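Local coordinates for protein ORF10 (Moritella marina, PDB 6RIW) that probably catalyses the chain-extending condensation of polyunsaturated fatty acid synthesis, this piece being the ketosynthase–chain length factor didomain of a longer synthase, at residues E700-R705 with Q737-G742; Q504-M509 with K523-S528; N575-V580 with E677-T682; F298-N303 with G642-S647. All coordinates share one frame; numbering follows the deposited sequence.

Followed from the N terminus, residues 298-303 of the ketosynthase half come first and wait 339 residues for helical residues 642-647 of the chain length factor half, so contact 4 ties the two halves together. Within that span contact 2 (504-509 with 523-528) closes a short loop. Contact 3, which joins strand 576-581 to helix 668-682, opens before contact 4 closes and ends after it, so the two cross; Val580 CG2 also packs on Ala646 CB. Contact 1 follows in series, joining helix 699-706 to the start of strand 741-752, and touches contact 2 where Val741 O probably accepts a hydrogen bond from Ser528 N and Ile702 packs on Trp506.

Contact 1 (E700-R705 with Q737-G742); sequences ENITLR and QQWLVG
With chi1 at 59°, CG of Trp739 sits between its own backbone N and carbonyl carbon, and the indole is swung inward onto Arg705 and Ile702. Arg705 meets it with the root of its side chain: CG is anti to the carbonyl carbon (chi1 -54°), and the chain then bends so that the guanidinium group leads off from the tryptophan. The contact belongs to the thiolase fold of the chain length factor half, where helix 699-706 lies against the segment that runs into strand 741-752.

CB of Arg705 comes obliquely to the benzene part of the indole, near its rim, with 3.4 Å between Arg705 CB and Trp739 CZ2. Tryptophan suits this buried spot because its broad apolar ring spans one helical turn: Ile702 CG1 reaches the same end of it, 4.1 Å from Trp739 CH2. Its single polar group is satisfied as well, since NE1 donates to the carbonyl of Gly709. Phe807 stacks on the indole, and Phe838 meets it edge-to-face.

Farther along, beta-branched Val741 offers its methyls to Ile702, whose side chain crosses it at about a right angle; Ile702 CD1 is 3.9 Å from Val741 CG2. The turned-away guanidinium group of Arg705 is steadied from within its own helix. Its NE donates to the side-chain oxygen of Asn701, one turn back, along a nearly straight line (3.0 Å from Arg705 NE to Asn701 OD1, 165° at the hydrogen), with OD1 almost in the guanidinium plane.

Contact 2 (Q504-M509 with K523-S528); sequences QRWKGM and KAPKGS
The six-membered ring of Trp506 lies against the methyl group of Ala524 and meets Pro525 at its far end. CB of Ala524 sits above one face, 4.0 Å from the centroid of that ring and 27° off its normal, a CH-pi contact; the nearest ring atom, Trp506 CZ3, is 3.6 Å from Ala524 CB. CG of Trp506 lies anti to the carbonyl carbon (chi1 -70°), which, with chi2 near 4°, turns the ring toward Ala524. The Pro525 ring crosses the tryptophan side chain at about a right angle, and Pro525 CD approaches Trp506 CH2 obliquely at 3.8 Å.

Alanine suits the place against the indole face because its one methyl lets the backbone come close, while the rigid proline adds another apolar surface. Two beta turns, type I from Gln504 to Lys507 and type I' from Trp506 to Met509, present the tryptophan; Gly508 easily takes its positive phi in the second. In the thiolase fold of the chain length factor half, the loop carrying Trp506 packs beside the segment that enters strand 527-528, a parallel neighbour of strand 741-752, and the indole also rests on Ile699 and Ile702 of helix 699-706.

The apolar contact sets little direction, whereas the bond from NE1 to the carbonyl of Gly697 is directional and satisfies the one polar group of the buried ring, so it would help to fix its rotation.

Contact 3 (N575-V580 with E677-T682); sequences NVAVLV and ENLFQT
A sparse, wholly apolar strand-to-helix contact joins Leu679 of helix 668-682 to Ala577 and Leu579 of strand 576-581, in the chain length factor half, buried beside its border with the ketosynthase half. One methyl does most of the work. Leu679 CD1 approaches Ala577 CB to 4.1 Å and lies farther, at 4.4 Å, from Leu579 CD2. Both strand residues direct their side chains at the helix, as alternate residues of a strand do, whereas Val578 between them points away toward helix 642-653. The small alanine makes room for the leucine tip, and the branched leucine beside it fills in. On the helix, chi1 of Leu679 (-74°) aims the side chain at the strand, and chi2 (178°) stretches it out to CD1.

The topology is the beta-alpha-beta crossover of the thiolase fold: strand 659-663 leads through helix 668-682 into strand 687-694, and strand 576-581 runs parallel between those two strands. Val688 of the latter adds its side chain beside Ala577 and Leu579. Leu205 of helix 198-211, in the ketosynthase half, also packs on Leu679, so the helix is sandwiched within the didomain.

Glu677 is anchored to that half by a salt bridge to Lys214, and has a second one with Arg466. At the C-terminal end of the helix, Thr682 folds its hydroxyl back on the preceding turn: OG1 donates to the backbone oxygen of Asn678 over 3.0 Å, reaching it from above the carbonyl plane.

Contact 4 (F298-N303 with G642-S647); sequences FVLSPN and GNIMAS
Val299 and Ile644 form the tight part of this contact, branched side chain against branched side chain, crossing at about a right angle. The gamma methyl of Ile644 fits against the branch point of the valine, with Ile644 CG2 3.8 Å from Val299 CB and 3.9 Å from Val299 CG1. That methyl lies anti to the backbone N of Ile644, which leaves CG1 to carry the longer arm, CD1, toward Leu300. There the fit is looser: Leu300 CD2 stays 4.3 Å from Ile644 CD1, and only a small patch of leucine is covered.

The burial differs in the same sense. Ile644 is buried on the side of the helix that faces the ketosynthase turn, where an apolar side chain fits, while Val299 and Leu300 remain partly exposed and Phe298, next to them, is largely in solvent. A type I turn from Phe298 to Ser301, closed by the bond from Ser301 N to Phe298 O (3.1 Å), holds valine and leucine at its two central positions and so presents both to the helix. Just beyond, Asn303 is the N-cap of helix 304-318, its OD1 accepting from the backbone N of Lys305.

In the didomain this is a junction between halves: the turn belongs to the ketosynthase, and helix 642-653 to the chain length factor. The ketosynthase loop at Phe440 and Gly441 bonds to Asn643, Ser647 and Val299, Thr638 of helix 634-638 touches Val299 and Leu300, and Met645 and Ala646, unlike Ile644, pack on strand 576-581.

Contact 1 (E700-R705 with Q737-G742)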
loop_
_atom_site.group_PDB
_atom_site.type_symbol
_atom_site.label_atom_id
_atom_site.label_comp_id
_atom_site.label_asym_id
_atom_site.label_seq_id
_atom_site.Cartn_x
_atom_site.Cartn_y
_atom_site.Cartn_z
ATOM N N GLU A 700 -14.977 8.611 -6.869
ATOM C CA GLU A 700 -13.592 9.074 -6.795
ATOM C C GLU A 700 -12.755 8.465 -7.911
ATOM O O GLU A 700 -11.930 9.154 -8.528
ATOM C CB GLU A 700 -12.988 8.721 -5.439
ATOM C CG GLU A 700 -13.606 9.482 -4.274
ATOM C CD GLU A 700 -14.798 8.779 -3.623
ATOM O OE1 GLU A 700 -15.421 7.882 -4.258
ATOM O OE2 GLU A 700 -15.126 9.136 -2.470
ATOM N N ASN A 701 -12.945 7.171 -8.182
ATOM C CA ASN A 701 -12.170 6.584 -9.268
ATOM C C ASN A 701 -12.606 7.108 -10.623
ATOM O O ASN A 701 -11.765 7.319 -11.497
ATOM C CB ASN A 701 -12.235 5.063 -9.279
ATOM C CG ASN A 701 -11.256 4.482 -10.288
ATOM O OD1 ASN A 701 -10.042 4.679 -10.154
ATOM N ND2 ASN A 701 -11.766 3.811 -11.315
ATOM N N ILE A 702 -13.906 7.314 -10.839
ATOM C CA ILE A 702 -14.319 7.859 -12.131
ATOM C C ILE A 702 -13.711 9.253 -12.328
ATOM O O ILE A 702 -13.160 9.572 -13.399
ATOM C CB ILE A 702 -15.858 7.876 -12.258
ATOM C CG1 ILE A 702 -16.395 6.585 -12.886
ATOM C CG2 ILE A 702 -16.276 8.977 -13.274
ATOM C CD1 ILE A 702 -16.021 5.312 -12.164
ATOM N N THR A 703 -13.773 10.082 -11.288
ATOM C CA THR A 703 -13.130 11.400 -11.288
ATOM C C THR A 703 -11.643 11.312 -11.624
ATOM O O THR A 703 -11.139 12.047 -12.484
ATOM C CB THR A 703 -13.301 12.041 -9.903
ATOM O OG1 THR A 703 -14.689 12.220 -9.630
ATOM C CG2 THR A 703 -12.599 13.399 -9.837
ATOM N N LEU A 704 -10.926 10.421 -10.945
ATOM C CA LEU A 704 -9.492 10.278 -11.176
ATOM C C LEU A 704 -9.188 9.848 -12.609
ATOM O O LEU A 704 -8.326 10.436 -13.279
ATOM C CB LEU A 704 -8.913 9.263 -10.177
ATOM C CG LEU A 704 -7.450 8.870 -10.425
ATOM C CD1 LEU A 704 -6.552 10.125 -10.390
ATOM C CD2 LEU A 704 -6.978 7.834 -9.408
ATOM N N ARG A 705 -9.841 8.779 -13.083
ATOM C CA ARG A 705 -9.426 8.220 -14.362
ATOM C C ARG A 705 -9.848 9.091 -15.521
ATOM O O ARG A 705 -9.180 9.065 -16.560
ATOM C CB ARG A 705 -9.977 6.795 -14.529
ATOM C CG ARG A 705 -9.593 5.872 -13.339
ATOM C CD ARG A 705 -8.078 5.718 -13.187
ATOM N NE ARG A 705 -7.748 4.917 -11.997
ATOM C CZ ARG A 705 -6.523 4.505 -11.673
ATOM N NH1 ARG A 705 -5.472 4.786 -12.453
ATOM N NH2 ARG A 705 -6.350 3.798 -10.555
ATOM N N GLN A 737 -12.040 4.066 -28.163
ATOM C CA GLN A 737 -11.405 5.316 -27.761
ATOM C C GLN A 737 -11.759 5.756 -26.346
ATOM O O GLN A 737 -11.346 6.843 -25.930
ATOM C CB GLN A 737 -11.819 6.437 -28.721
ATOM C CG GLN A 737 -11.366 6.263 -30.139
ATOM C CD GLN A 737 -10.769 7.548 -30.671
ATOM O OE1 GLN A 737 -9.618 7.879 -30.368
ATOM N NE2 GLN A 737 -11.564 8.305 -31.440
ATOM N N GLN A 738 -12.549 4.972 -25.616
ATOM C CA GLN A 738 -12.986 5.325 -24.269
ATOM C C GLN A 738 -12.861 4.095 -23.384
ATOM O O GLN A 738 -13.000 2.962 -23.865
ATOM C CB GLN A 738 -14.451 5.828 -24.257
ATOM C CG GLN A 738 -14.652 7.083 -25.095
ATOM C CD GLN A 738 -16.098 7.508 -25.206
ATOM O OE1 GLN A 738 -17.022 6.690 -25.109
ATOM N NE2 GLN A 738 -16.303 8.798 -25.429
ATOM N N TRP A 739 -12.625 4.314 -22.085
ATOM C CA TRP A 739 -12.489 3.197 -21.148
ATOM C C TRP A 739 -13.837 2.858 -20.504
ATOM O O TRP A 739 -14.734 3.701 -20.387
ATOM C CB TRP A 739 -11.431 3.485 -20.067
ATOM C CG TRP A 739 -11.688 4.704 -19.209
ATOM C CD1 TRP A 739 -11.357 6.002 -19.505
ATOM C CD2 TRP A 739 -12.305 4.731 -17.911
ATOM N NE1 TRP A 739 -11.739 6.836 -18.472
ATOM C CE2 TRP A 739 -12.325 6.084 -17.485
ATOM C CE3 TRP A 739 -12.841 3.744 -17.069
ATOM C CZ2 TRP A 739 -12.876 6.475 -16.266
ATOM C CZ3 TRP A 739 -13.369 4.124 -15.852
ATOM C CH2 TRP A 739 -13.375 5.491 -15.455
ATOM N N LEU A 740 -13.986 1.591 -20.119
ATOM C CA LEU A 740 -15.238 1.093 -19.555
ATOM C C LEU A 740 -15.148 0.927 -18.041
ATOM O O LEU A 740 -14.156 0.399 -17.515
ATOM C CB LEU A 740 -15.602 -0.255 -20.194
ATOM C CG LEU A 740 -15.930 -0.221 -21.684
ATOM C CD1 LEU A 740 -15.666 -1.615 -22.298
ATOM C CD2 LEU A 740 -17.397 0.197 -21.828
ATOM N N VAL A 741 -16.199 1.358 -17.341
ATOM C CA VAL A 741 -16.221 1.269 -15.877
ATOM C C VAL A 741 -16.455 -0.178 -15.450
ATOM O O VAL A 741 -17.332 -0.873 -15.987
ATOM C CB VAL A 741 -17.316 2.191 -15.304
ATOM C CG1 VAL A 741 -17.518 1.920 -13.828
ATOM C CG2 VAL A 741 -16.968 3.685 -15.533
ATOM N N GLY A 742 -15.662 -0.646 -14.485
ATOM C CA GLY A 742 -15.904 -1.944 -13.876
ATOM C C GLY A 742 -15.267 -1.985 -12.512
ATOM O O GLY A 742 -14.426 -1.144 -12.185
#

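Contact 2 (Q504-M509 with K523-S528)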
loop_
_atom_site.group_PDB
_atom_site.type_symbol
_atom_site.label_atom_id
_atom_site.label_comp_id
_atom_site.label_asym_id
_atom_site.label_seq_id
_atom_site.Cartn_x
_atom_site.Cartn_y
_atom_site.Cartn_z
ATOM N N GLN A 504 -27.250 3.662 -4.418
ATOM C CA GLN A 504 -26.426 4.181 -3.330
ATOM C C GLN A 504 -24.931 4.179 -3.636
ATOM O O GLN A 504 -24.134 4.592 -2.786
ATOM C CB GLN A 504 -26.666 3.360 -2.066
ATOM C CG GLN A 504 -28.054 3.545 -1.466
ATOM C CD GLN A 504 -28.265 2.560 -0.343
ATOM O OE1 GLN A 504 -27.472 2.514 0.593
ATOM N NE2 GLN A 504 -29.319 1.749 -0.437
ATOM N N ARG A 505 -24.534 3.735 -4.818
ATOM C CA ARG A 505 -23.117 3.493 -5.079
ATOM C C ARG A 505 -22.280 4.777 -5.002
ATOM O O ARG A 505 -21.121 4.730 -4.576
ATOM C CB ARG A 505 -22.955 2.834 -6.450
ATOM C CG ARG A 505 -21.486 2.467 -6.816
ATOM C CD ARG A 505 -21.010 1.249 -6.006
ATOM N NE ARG A 505 -19.561 1.037 -6.121
ATOM C CZ ARG A 505 -18.670 1.654 -5.344
ATOM N NH1 ARG A 505 -19.064 2.546 -4.423
ATOM N NH2 ARG A 505 -17.368 1.382 -5.477
ATOM N N TRP A 506 -22.813 5.914 -5.457
ATOM C CA TRP A 506 -22.115 7.203 -5.312
ATOM C C TRP A 506 -22.709 8.076 -4.204
ATOM O O TRP A 506 -22.498 9.297 -4.187
ATOM C CB TRP A 506 -22.119 7.980 -6.631
ATOM C CG TRP A 506 -21.243 7.400 -7.712
ATOM C CD1 TRP A 506 -20.519 6.234 -7.663
ATOM C CD2 TRP A 506 -21.018 7.963 -9.009
ATOM N NE1 TRP A 506 -19.840 6.049 -8.869
ATOM C CE2 TRP A 506 -20.146 7.096 -9.705
ATOM C CE3 TRP A 506 -21.460 9.138 -9.645
ATOM C CZ2 TRP A 506 -19.707 7.362 -11.011
ATOM C CZ3 TRP A 506 -21.019 9.406 -10.943
ATOM C CH2 TRP A 506 -20.161 8.516 -11.619
ATOM N N LYS A 507 -23.425 7.475 -3.256
ATOM C CA LYS A 507 -24.078 8.238 -2.189
ATOM C C LYS A 507 -24.953 9.342 -2.770
ATOM O O LYS A 507 -25.117 10.417 -2.167
ATOM C CB LYS A 507 -23.040 8.813 -1.205
ATOM C CG LYS A 507 -22.341 7.762 -0.378
ATOM C CD LYS A 507 -21.369 8.365 0.665
ATOM C CE LYS A 507 -20.925 7.262 1.630
ATOM N NZ LYS A 507 -20.195 7.742 2.854
ATOM N N GLY A 508 -25.532 9.078 -3.950
ATOM C CA GLY A 508 -26.443 10.002 -4.592
ATOM C C GLY A 508 -25.784 11.181 -5.261
ATOM O O GLY A 508 -26.492 12.041 -5.788
ATOM N N MET A 509 -24.446 11.246 -5.276
ATOM C CA MET A 509 -23.761 12.403 -5.841
ATOM C C MET A 509 -23.978 12.575 -7.344
ATOM O O MET A 509 -23.759 13.679 -7.853
ATOM C CB MET A 509 -22.259 12.318 -5.523
ATOM C CG MET A 509 -21.970 12.548 -4.024
ATOM S SD MET A 509 -20.183 12.576 -3.671
ATOM C CE MET A 509 -19.969 10.962 -2.927
ATOM N N LYS A 523 -24.244 11.776 -17.351
ATOM C CA LYS A 523 -24.851 10.762 -16.502
ATOM C C LYS A 523 -23.717 9.985 -15.857
ATOM O O LYS A 523 -22.573 10.048 -16.317
ATOM C CB LYS A 523 -25.760 9.813 -17.314
ATOM C CG LYS A 523 -25.005 9.040 -18.411
ATOM C CD LYS A 523 -25.928 8.101 -19.198
ATOM C CE LYS A 523 -26.498 6.996 -18.309
ATOM N NZ LYS A 523 -25.508 5.902 -18.226
ATOM N N ALA A 524 -24.019 9.263 -14.788
ATOM C CA ALA A 524 -23.042 8.291 -14.309
ATOM C C ALA A 524 -22.902 7.211 -15.385
ATOM O O ALA A 524 -23.921 6.776 -15.945
ATOM C CB ALA A 524 -23.481 7.670 -12.982
ATOM N N PRO A 525 -21.679 6.803 -15.750
ATOM C CA PRO A 525 -21.526 5.861 -16.868
ATOM C C PRO A 525 -22.217 4.548 -16.578
ATOM O O PRO A 525 -22.275 4.089 -15.444
ATOM C CB PRO A 525 -20.002 5.664 -16.984
ATOM C CG PRO A 525 -19.406 6.842 -16.331
ATOM C CD PRO A 525 -20.377 7.276 -15.241
ATOM N N LYS A 526 -22.722 3.920 -17.633
ATOM C CA LYS A 526 -23.127 2.538 -17.493
ATOM C C LYS A 526 -21.859 1.701 -17.332
ATOM O O LYS A 526 -20.890 1.918 -18.061
ATOM C CB LYS A 526 -23.920 2.116 -18.727
ATOM C CG LYS A 526 -24.520 0.728 -18.587
ATOM C CD LYS A 526 -25.654 0.536 -19.592
ATOM C CE LYS A 526 -26.088 -0.926 -19.641
ATOM N NZ LYS A 526 -26.882 -1.153 -20.884
ATOM N N GLY A 527 -21.847 0.765 -16.379
ATOM C CA GLY A 527 -20.636 -0.018 -16.176
ATOM C C GLY A 527 -20.863 -1.240 -15.317
ATOM O O GLY A 527 -21.979 -1.544 -14.887
ATOM N N SER A 528 -19.775 -1.959 -15.058
ATOM C CA SER A 528 -19.885 -3.207 -14.298
ATOM C C SER A 528 -19.722 -2.910 -12.802
ATOM O O SER A 528 -18.692 -3.155 -12.172
ATOM C CB SER A 528 -18.871 -4.221 -14.812
ATOM O OG SER A 528 -18.946 -5.441 -14.101
#

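Contact 3 (N575-V580 with E677-T682)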
loop_
_atom_site.group_PDB
_atom_site.type_symbol
_atom_site.label_atom_id
_atom_site.label_comp_id
_atom_site.label_asym_id
_atom_site.label_seq_id
_atom_site.Cartn_x
_atom_site.Cartn_y
_atom_site.Cartn_z
ATOM N N ASN A 575 2.684 -22.805 6.093
ATOM C CA ASN A 575 3.548 -21.711 5.658
ATOM C C ASN A 575 3.055 -21.309 4.273
ATOM O O ASN A 575 3.524 -21.816 3.261
ATOM C CB ASN A 575 5.006 -22.167 5.639
ATOM C CG ASN A 575 5.988 -21.044 5.279
ATOM O OD1 ASN A 575 5.600 -19.893 5.074
ATOM N ND2 ASN A 575 7.270 -21.387 5.200
ATOM N N VAL A 576 2.045 -20.444 4.240
ATOM C CA VAL A 576 1.433 -19.963 3.002
ATOM C C VAL A 576 1.480 -18.449 3.028
ATOM O O VAL A 576 1.188 -17.834 4.065
ATOM C CB VAL A 576 -0.019 -20.459 2.852
ATOM C CG1 VAL A 576 -0.795 -19.711 1.723
ATOM C CG2 VAL A 576 -0.029 -21.949 2.573
ATOM N N ALA A 577 1.839 -17.847 1.892
ATOM C CA ALA A 577 1.880 -16.393 1.751
ATOM C C ALA A 577 0.594 -15.852 1.122
ATOM O O ALA A 577 -0.073 -16.524 0.332
ATOM C CB ALA A 577 3.084 -15.966 0.911
ATOM N N VAL A 578 0.243 -14.620 1.489
ATOM C CA VAL A 578 -0.937 -13.945 0.951
ATOM C C VAL A 578 -0.475 -12.604 0.388
ATOM O O VAL A 578 0.046 -11.766 1.137
ATOM C CB VAL A 578 -2.025 -13.742 2.018
ATOM C CG1 VAL A 578 -3.264 -13.080 1.416
ATOM C CG2 VAL A 578 -2.447 -15.090 2.665
ATOM N N LEU A 579 -0.616 -12.416 -0.925
ATOM C CA LEU A 579 -0.250 -11.166 -1.572
ATOM C C LEU A 579 -1.524 -10.526 -2.093
ATOM O O LEU A 579 -2.299 -11.183 -2.795
ATOM C CB LEU A 579 0.727 -11.405 -2.735
ATOM C CG LEU A 579 1.961 -12.263 -2.436
ATOM C CD1 LEU A 579 2.765 -12.403 -3.702
ATOM C CD2 LEU A 579 2.823 -11.623 -1.337
ATOM N N VAL A 580 -1.770 -9.267 -1.738
ATOM C CA VAL A 580 -2.985 -8.599 -2.205
ATOM C C VAL A 580 -2.579 -7.461 -3.140
ATOM O O VAL A 580 -1.992 -6.466 -2.702
ATOM C CB VAL A 580 -3.836 -8.082 -1.039
ATOM C CG1 VAL A 580 -5.084 -7.372 -1.567
ATOM C CG2 VAL A 580 -4.228 -9.248 -0.110
ATOM N N GLU A 677 6.694 -16.194 -7.761
ATOM C CA GLU A 677 7.796 -17.004 -8.298
ATOM C C GLU A 677 9.046 -16.855 -7.432
ATOM O O GLU A 677 9.696 -17.840 -7.053
ATOM C CB GLU A 677 8.097 -16.591 -9.743
ATOM C CG GLU A 677 9.245 -17.373 -10.364
ATOM C CD GLU A 677 9.818 -16.742 -11.628
ATOM O OE1 GLU A 677 10.672 -15.825 -11.510
ATOM O OE2 GLU A 677 9.440 -17.190 -12.740
ATOM N N ASN A 678 9.377 -15.621 -7.074
ATOM C CA ASN A 678 10.595 -15.404 -6.314
ATOM C C ASN A 678 10.484 -16.006 -4.919
ATOM O O ASN A 678 11.474 -16.525 -4.381
ATOM C CB ASN A 678 10.897 -13.916 -6.241
ATOM C CG ASN A 678 12.348 -13.640 -6.352
ATOM O OD1 ASN A 678 12.902 -13.583 -7.458
ATOM N ND2 ASN A 678 12.995 -13.473 -5.207
ATOM N N LEU A 679 9.285 -15.959 -4.321
ATOM C CA LEU A 679 9.114 -16.535 -2.988
ATOM C C LEU A 679 9.368 -18.043 -2.996
ATOM O O LEU A 679 9.957 -18.595 -2.056
ATOM C CB LEU A 679 7.713 -16.222 -2.453
ATOM C CG LEU A 679 7.477 -14.769 -2.000
ATOM C CD1 LEU A 679 6.030 -14.596 -1.540
ATOM C CD2 LEU A 679 8.426 -14.346 -0.877
ATOM N N PHE A 680 8.932 -18.731 -4.047
ATOM C CA PHE A 680 9.190 -20.163 -4.125
ATOM C C PHE A 680 10.673 -20.445 -4.334
ATOM O O PHE A 680 11.182 -21.466 -3.857
ATOM C CB PHE A 680 8.351 -20.788 -5.234
ATOM C CG PHE A 680 6.875 -20.845 -4.926
ATOM C CD1 PHE A 680 6.414 -21.412 -3.757
ATOM C CD2 PHE A 680 5.950 -20.343 -5.837
ATOM C CE1 PHE A 680 5.045 -21.483 -3.480
ATOM C CE2 PHE A 680 4.583 -20.399 -5.575
ATOM C CZ PHE A 680 4.129 -20.971 -4.392
ATOM N N GLN A 681 11.394 -19.547 -5.013
ATOM C CA GLN A 681 12.824 -19.765 -5.214
ATOM C C GLN A 681 13.630 -19.566 -3.938
ATOM O O GLN A 681 14.707 -20.156 -3.793
ATOM C CB GLN A 681 13.363 -18.816 -6.283
ATOM C CG GLN A 681 12.896 -19.119 -7.694
ATOM C CD GLN A 681 13.515 -18.168 -8.683
ATOM O OE1 GLN A 681 12.968 -17.106 -8.944
ATOM N NE2 GLN A 681 14.681 -18.518 -9.204
ATOM N N THR A 682 13.175 -18.699 -3.031
ATOM C CA THR A 682 14.029 -18.243 -1.940
ATOM C C THR A 682 13.553 -18.673 -0.561
ATOM O O THR A 682 14.223 -18.356 0.429
ATOM C CB THR A 682 14.174 -16.713 -1.957
ATOM O OG1 THR A 682 12.890 -16.097 -1.778
ATOM C CG2 THR A 682 14.759 -16.242 -3.270
#

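Contact 4 (F298-N303 with G642-S647)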
loop_
_atom_site.group_PDB
_atom_site.type_symbol
_atom_site.label_atom_id
_atom_site.label_comp_id
_atom_site.label_asym_id
_atom_site.label_seq_id
_atom_site.Cartn_x
_atom_site.Cartn_y
_atom_site.Cartn_z
ATOM N N PHE A 298 -6.375 -10.280 18.021
ATOM C CA PHE A 298 -6.961 -9.157 17.302
ATOM C C PHE A 298 -5.949 -8.576 16.316
ATOM O O PHE A 298 -4.736 -8.706 16.500
ATOM C CB PHE A 298 -7.398 -8.126 18.350
ATOM C CG PHE A 298 -7.930 -6.834 17.795
ATOM C CD1 PHE A 298 -9.115 -6.801 17.070
ATOM C CD2 PHE A 298 -7.261 -5.640 18.042
ATOM C CE1 PHE A 298 -9.609 -5.600 16.578
ATOM C CE2 PHE A 298 -7.754 -4.439 17.557
ATOM C CZ PHE A 298 -8.924 -4.418 16.828
ATOM N N VAL A 299 -6.445 -7.929 15.253
ATOM C CA VAL A 299 -5.538 -7.500 14.184
ATOM C C VAL A 299 -4.507 -6.470 14.645
ATOM O O VAL A 299 -3.498 -6.265 13.958
ATOM C CB VAL A 299 -6.324 -6.947 12.969
ATOM C CG1 VAL A 299 -7.193 -8.039 12.338
ATOM C CG2 VAL A 299 -7.150 -5.716 13.362
ATOM N N LEU A 300 -4.725 -5.800 15.775
ATOM C CA LEU A 300 -3.765 -4.802 16.237
ATOM C C LEU A 300 -2.836 -5.311 17.339
ATOM O O LEU A 300 -1.933 -4.578 17.753
ATOM C CB LEU A 300 -4.501 -3.540 16.713
ATOM C CG LEU A 300 -5.224 -2.727 15.633
ATOM C CD1 LEU A 300 -5.815 -1.436 16.215
ATOM C CD2 LEU A 300 -4.296 -2.422 14.454
ATOM N N SER A 301 -2.999 -6.556 17.790
ATOM C CA SER A 301 -2.253 -7.047 18.952
ATOM C C SER A 301 -1.205 -8.072 18.550
ATOM O O SER A 301 -1.515 -9.001 17.792
ATOM C CB SER A 301 -3.209 -7.670 19.973
ATOM O OG SER A 301 -4.339 -6.836 20.178
ATOM N N PRO A 302 0.016 -7.967 19.062
ATOM C CA PRO A 302 1.073 -8.909 18.670
ATOM C C PRO A 302 0.910 -10.265 19.340
ATOM O O PRO A 302 0.351 -10.387 20.433
ATOM C CB PRO A 302 2.352 -8.221 19.154
ATOM C CG PRO A 302 1.885 -7.406 20.338
ATOM C CD PRO A 302 0.496 -6.947 20.013
ATOM N N ASN A 303 1.420 -11.287 18.656
ATOM C CA ASN A 303 1.347 -12.679 19.087
ATOM C C ASN A 303 2.768 -13.185 19.264
ATOM O O ASN A 303 3.551 -13.193 18.309
ATOM C CB ASN A 303 0.594 -13.525 18.055
ATOM C CG ASN A 303 0.208 -14.901 18.570
ATOM O OD1 ASN A 303 0.912 -15.498 19.386
ATOM N ND2 ASN A 303 -0.917 -15.425 18.069
ATOM N N GLY A 642 -4.499 -1.106 4.571
ATOM C CA GLY A 642 -4.566 -2.057 3.470
ATOM C C GLY A 642 -3.993 -3.424 3.791
ATOM O O GLY A 642 -4.566 -4.452 3.407
ATOM N N ASN A 643 -2.846 -3.474 4.487
ATOM C CA ASN A 643 -2.228 -4.778 4.700
ATOM C C ASN A 643 -3.063 -5.663 5.614
ATOM O O ASN A 643 -2.871 -6.885 5.628
ATOM C CB ASN A 643 -0.813 -4.640 5.272
ATOM C CG ASN A 643 -0.813 -4.176 6.720
ATOM O OD1 ASN A 643 -1.139 -3.026 7.001
ATOM N ND2 ASN A 643 -0.445 -5.072 7.647
ATOM N N ILE A 644 -4.001 -5.085 6.355
ATOM C CA ILE A 644 -4.726 -5.902 7.318
ATOM C C ILE A 644 -5.664 -6.854 6.597
ATOM O O ILE A 644 -5.964 -7.935 7.109
ATOM C CB ILE A 644 -5.450 -5.010 8.345
ATOM C CG1 ILE A 644 -4.401 -4.235 9.156
ATOM C CG2 ILE A 644 -6.328 -5.861 9.281
ATOM C CD1 ILE A 644 -4.948 -3.450 10.376
ATOM N N MET A 645 -6.112 -6.512 5.385
ATOM C CA MET A 645 -6.984 -7.463 4.702
ATOM C C MET A 645 -6.243 -8.757 4.357
ATOM O O MET A 645 -6.837 -9.844 4.436
ATOM C CB MET A 645 -7.640 -6.810 3.475
ATOM C CG MET A 645 -6.783 -6.602 2.254
ATOM S SD MET A 645 -7.821 -5.806 0.975
ATOM C CE MET A 645 -6.858 -4.329 0.707
ATOM N N ALA A 646 -4.941 -8.679 4.042
ATOM C CA ALA A 646 -4.164 -9.908 3.859
ATOM C C ALA A 646 -4.020 -10.661 5.179
ATOM O O ALA A 646 -4.179 -11.889 5.227
ATOM C CB ALA A 646 -2.777 -9.587 3.279
ATOM N N SER A 647 -3.737 -9.931 6.262
ATOM C CA SER A 647 -3.629 -10.530 7.599
ATOM C C SER A 647 -4.901 -11.236 8.029
ATOM O O SER A 647 -4.833 -12.234 8.756
ATOM C CB SER A 647 -3.316 -9.449 8.634
ATOM O OG SER A 647 -2.004 -8.976 8.438
#